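Local atomic coordinates of molybdopterin-guanine dinucleotide biosynthesis protein B (Escherichia coli, PDB entry 1NP6), a protein that binds GTP, hydrolyses it weakly, and may act as an adapter for efficient biosynthesis and use of the molybdopterin-guanine dinucleotide form of molybdenum cofactor. Residues B[8-14]-B[114-120]. Residues are numbered along the deposited sequence; the frame is centred on the assembly and turned at random.
Sequences LLAFAAW and IAKIVLF
A10, F11 and A12 pair in parallel with K116, I117 and V118. This joins two neighbouring central strands of the P-loop NTPase sheet, and strand 8-12 leads into the Walker A loop, whose G16 to T20 are inferred to bind GTP. Four backbone hydrogen bonds form the ladder: A10 N to A115 O (2.9 Å), I117 N to A10 O, A12 N to I117 O, and L119 N to A12 O (3.0 Å). The first is nearly straight, at 175°. CA-H...O contacts run beside them.

On the face with F11, the contact is apolar. I117 CB sits over the F11 ring in a CH-pi contact, 4.3 Å from its centroid. With CG1 anti to the carbonyl carbon (chi1 -66°) and the chain extended at chi2, I117 CD1 meets F11 CZ at 3.8 Å. L119 CD2 meets the edge of the same ring, in its plane. L22, L23 and L26 of helix 19-32 pack on this face.

On the other face, A10 CB lies between I114 CD1 and K116 CG, each at 3.7 Å. The K116 chain passes beside A12 CB, and its NZ hydrogen-bonds to the backbone O of E112.

Water extends the ladder at both ends. One water donates to L8 O and accepts from A115 N. Another donates to L119 O, accepts weakly from W14 N and lies above the W14 indole plane, offset toward its rim.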
ATOM      1  N   LEU B   8     -15.701 -11.738  -1.586  1.00 32.04           N
ATOM      2  CA  LEU B   8     -14.368 -12.258  -1.866  1.00 31.60           C
ATOM      3  C   LEU B   8     -14.471 -13.568  -2.682  1.00 37.12           C
ATOM      4  O   LEU B   8     -15.261 -14.461  -2.354  1.00 32.87           O
ATOM      5  CB  LEU B   8     -13.640 -12.527  -0.537  1.00 38.16           C
ATOM      6  CG  LEU B   8     -12.637 -11.519   0.044  1.00 38.19           C
ATOM      7  CD1 LEU B   8     -13.270 -10.160   0.313  1.00 42.01           C
ATOM      8  CD2 LEU B   8     -11.979 -12.065   1.314  1.00 52.41           C
ATOM      9  N   LEU B   9     -13.675 -13.695  -3.742  1.00 27.34           N
ATOM     10  CA  LEU B   9     -13.703 -14.895  -4.589  1.00 24.69           C
ATOM     11  C   LEU B   9     -12.295 -15.368  -4.962  1.00 37.42           C
ATOM     12  O   LEU B   9     -11.525 -14.629  -5.590  1.00 34.30           O
ATOM     13  CB  LEU B   9     -14.521 -14.631  -5.874  1.00 39.69           C
ATOM     14  CG  LEU B   9     -14.614 -15.774  -6.900  1.00 36.17           C
ATOM     15  CD1 LEU B   9     -15.465 -16.957  -6.387  1.00 30.25           C
ATOM     16  CD2 LEU B   9     -15.167 -15.252  -8.226  1.00 34.65           C
ATOM     17  N   ALA B  10     -11.954 -16.598  -4.589  1.00 31.63           N
ATOM     18  CA  ALA B  10     -10.628 -17.135  -4.898  1.00 32.93           C
ATOM     19  C   ALA B  10     -10.616 -17.959  -6.185  1.00 28.40           C
ATOM     20  O   ALA B  10     -11.612 -18.586  -6.543  1.00 28.28           O
ATOM     21  CB  ALA B  10     -10.100 -17.977  -3.739  1.00 34.58           C
ATOM     22  N   PHE B  11      -9.465 -17.956  -6.850  1.00 30.27           N
ATOM     23  CA  PHE B  11      -9.175 -18.837  -7.967  1.00 29.24           C
ATOM     24  C   PHE B  11      -8.032 -19.751  -7.563  1.00 28.93           C
ATOM     25  O   PHE B  11      -6.970 -19.282  -7.145  1.00 45.69           O
ATOM     26  CB  PHE B  11      -8.809 -18.020  -9.223  1.00 31.66           C
ATOM     27  CG  PHE B  11     -10.018 -17.539  -9.989  1.00 36.57           C
ATOM     28  CD1 PHE B  11     -10.692 -16.399  -9.591  1.00 38.97           C
ATOM     29  CD2 PHE B  11     -10.516 -18.266 -11.061  1.00 37.88           C
ATOM     30  CE1 PHE B  11     -11.831 -15.978 -10.252  1.00 31.62           C
ATOM     31  CE2 PHE B  11     -11.655 -17.843 -11.735  1.00 34.21           C
ATOM     32  CZ  PHE B  11     -12.306 -16.699 -11.334  1.00 34.13           C
ATOM     33  N   ALA B  12      -8.262 -21.056  -7.659  1.00 31.25           N
ATOM     34  CA  ALA B  12      -7.293 -22.011  -7.162  1.00 30.47           C
ATOM     35  C   ALA B  12      -6.919 -23.043  -8.207  1.00 27.63           C
ATOM     36  O   ALA B  12      -7.783 -23.562  -8.915  1.00 33.83           O
ATOM     37  CB  ALA B  12      -7.831 -22.693  -5.880  1.00 33.22           C
ATOM     38  N   ALA B  13      -5.620 -23.342  -8.283  1.00 35.43           N
ATOM     39  CA  ALA B  13      -5.068 -24.339  -9.197  1.00 32.79           C
ATOM     40  C   ALA B  13      -3.640 -24.729  -8.812  1.00 33.28           C
ATOM     41  O   ALA B  13      -2.918 -23.944  -8.180  1.00 39.29           O
ATOM     42  CB  ALA B  13      -5.101 -23.836 -10.658  1.00 36.80           C
ATOM     43  N   TRP B  14      -3.244 -25.942  -9.188  1.00 38.38           N
ATOM     44  CA  TRP B  14      -1.842 -26.367  -9.116  1.00 44.36           C
ATOM     45  C   TRP B  14      -0.989 -25.439  -9.970  1.00 46.53           C
ATOM     46  O   TRP B  14      -1.434 -24.990 -11.025  1.00 40.98           O
ATOM     47  CB  TRP B  14      -1.669 -27.780  -9.686  1.00 48.26           C
ATOM     48  CG  TRP B  14      -2.380 -28.900  -8.966  1.00 54.80           C
ATOM     49  CD1 TRP B  14      -2.201 -29.301  -7.657  1.00 42.13           C
ATOM     50  CD2 TRP B  14      -3.359 -29.788  -9.524  1.00 37.02           C
ATOM     51  NE1 TRP B  14      -3.017 -30.372  -7.380  1.00 43.34           N
ATOM     52  CE2 TRP B  14      -3.741 -30.694  -8.500  1.00 37.64           C
ATOM     53  CE3 TRP B  14      -3.958 -29.913 -10.783  1.00 43.56           C
ATOM     54  CZ2 TRP B  14      -4.695 -31.704  -8.704  1.00 38.17           C
ATOM     55  CZ3 TRP B  14      -4.917 -30.914 -10.983  1.00 46.72           C
ATOM     56  CH2 TRP B  14      -5.271 -31.796  -9.945  1.00 52.66           C
ATOM     57  N   ILE B 114     -12.704 -19.401   1.394  1.00 53.69           N
ATOM     58  CA  ILE B 114     -13.846 -18.615   0.890  1.00 46.40           C
ATOM     59  C   ILE B 114     -14.361 -19.192  -0.451  1.00 29.65           C
ATOM     60  O   ILE B 114     -13.739 -20.092  -0.997  1.00 44.09           O
ATOM     61  CB  ILE B 114     -13.439 -17.129   0.716  1.00 54.75           C
ATOM     62  CG1 ILE B 114     -11.909 -16.973   0.666  1.00 65.76           C
ATOM     63  CG2 ILE B 114     -14.030 -16.275   1.837  1.00 66.62           C
ATOM     64  CD1 ILE B 114     -11.365 -16.466  -0.661  1.00 35.32           C
ATOM     65  N   ALA B 115     -15.497 -18.696  -0.946  1.00 32.39           N
ATOM     66  CA  ALA B 115     -16.005 -19.078  -2.280  1.00 45.04           C
ATOM     67  C   ALA B 115     -14.851 -19.151  -3.283  1.00 35.12           C
ATOM     68  O   ALA B 115     -13.968 -18.287  -3.267  1.00 30.23           O
ATOM     69  CB  ALA B 115     -17.059 -18.102  -2.763  1.00 37.11           C
ATOM     70  N   LYS B 116     -14.864 -20.186  -4.125  1.00 32.95           N
ATOM     71  CA  LYS B 116     -13.695 -20.532  -4.929  1.00 43.26           C
ATOM     72  C   LYS B 116     -14.055 -21.154  -6.281  1.00 36.86           C
ATOM     73  O   LYS B 116     -14.954 -21.996  -6.368  1.00 40.42           O
ATOM     74  CB  LYS B 116     -12.835 -21.525  -4.140  1.00 42.72           C
ATOM     75  CG  LYS B 116     -11.348 -21.449  -4.390  1.00 60.82           C
ATOM     76  CD  LYS B 116     -10.551 -21.789  -3.120  1.00 72.73           C
ATOM     77  CE  LYS B 116     -11.099 -23.022  -2.392  1.00 57.68           C
ATOM     78  NZ  LYS B 116     -10.153 -23.508  -1.348  1.00 64.75           N
ATOM     79  N   ILE B 117     -13.335 -20.751  -7.326  1.00 37.88           N
ATOM     80  CA  ILE B 117     -13.372 -21.460  -8.612  1.00 27.94           C
ATOM     81  C   ILE B 117     -12.037 -22.184  -8.772  1.00 22.70           C
ATOM     82  O   ILE B 117     -10.979 -21.602  -8.532  1.00 26.39           O
ATOM     83  CB  ILE B 117     -13.666 -20.469  -9.784  1.00 34.22           C
ATOM     84  CG1 ILE B 117     -15.089 -19.919  -9.626  1.00 36.03           C
ATOM     85  CG2 ILE B 117     -13.448 -21.158 -11.173  1.00 31.36           C
ATOM     86  CD1 ILE B 117     -15.424 -18.730 -10.512  1.00 30.26           C
ATOM     87  N   VAL B 118     -12.104 -23.470  -9.116  1.00 24.50           N
ATOM     88  CA  VAL B 118     -10.936 -24.334  -9.267  1.00 30.40           C
ATOM     89  C   VAL B 118     -10.700 -24.555 -10.771  1.00 32.48           C
ATOM     90  O   VAL B 118     -11.643 -24.692 -11.522  1.00 35.22           O
ATOM     91  CB  VAL B 118     -11.157 -25.697  -8.556  1.00 43.86           C
ATOM     92  CG1 VAL B 118     -10.043 -26.723  -8.873  1.00 35.61           C
ATOM     93  CG2 VAL B 118     -11.265 -25.482  -7.059  1.00 40.97           C
ATOM     94  N   LEU B 119      -9.442 -24.566 -11.188  1.00 34.02           N
ATOM     95  CA  LEU B 119      -9.103 -24.700 -12.612  1.00 32.58           C
ATOM     96  C   LEU B 119      -8.490 -26.060 -12.908  1.00 36.13           C
ATOM     97  O   LEU B 119      -7.825 -26.640 -12.042  1.00 39.87           O
ATOM     98  CB  LEU B 119      -8.143 -23.578 -13.030  1.00 25.98           C
ATOM     99  CG  LEU B 119      -8.416 -22.149 -12.521  1.00 25.56           C
ATOM    100  CD1 LEU B 119      -7.333 -21.214 -13.011  1.00 36.21           C
ATOM    101  CD2 LEU B 119      -9.806 -21.596 -12.897  1.00 26.58           C
ATOM    102  N   PHE B 120      -8.738 -26.578 -14.116  1.00 34.43           N
ATOM    103  CA  PHE B 120      -8.136 -27.831 -14.593  1.00 29.34           C
ATOM    104  C   PHE B 120      -7.772 -27.726 -16.076  1.00 38.92           C
ATOM    105  O   PHE B 120      -8.610 -27.375 -16.896  1.00 29.59           O
ATOM    106  CB  PHE B 120      -9.097 -29.026 -14.380  1.00 38.86           C
ATOM    107  CG  PHE B 120      -8.525 -30.361 -14.818  1.00 39.04           C
ATOM    108  CD1 PHE B 120      -7.655 -31.075 -13.981  1.00 31.61           C
ATOM    109  CD2 PHE B 120      -8.848 -30.904 -16.064  1.00 29.92           C
ATOM    110  CE1 PHE B 120      -7.096 -32.297 -14.390  1.00 26.59           C
ATOM    111  CE2 PHE B 120      -8.294 -32.135 -16.486  1.00 40.39           C
ATOM    112  CZ  PHE B 120      -7.430 -32.842 -15.630  1.00 41.66           C
TER
HETATM  113  O   HOH W   1     -16.435 -15.666  -0.389  1.00 45.43           O
HETATM  114  O   HOH W   2      -6.134 -27.398 -10.324  1.00 47.53           O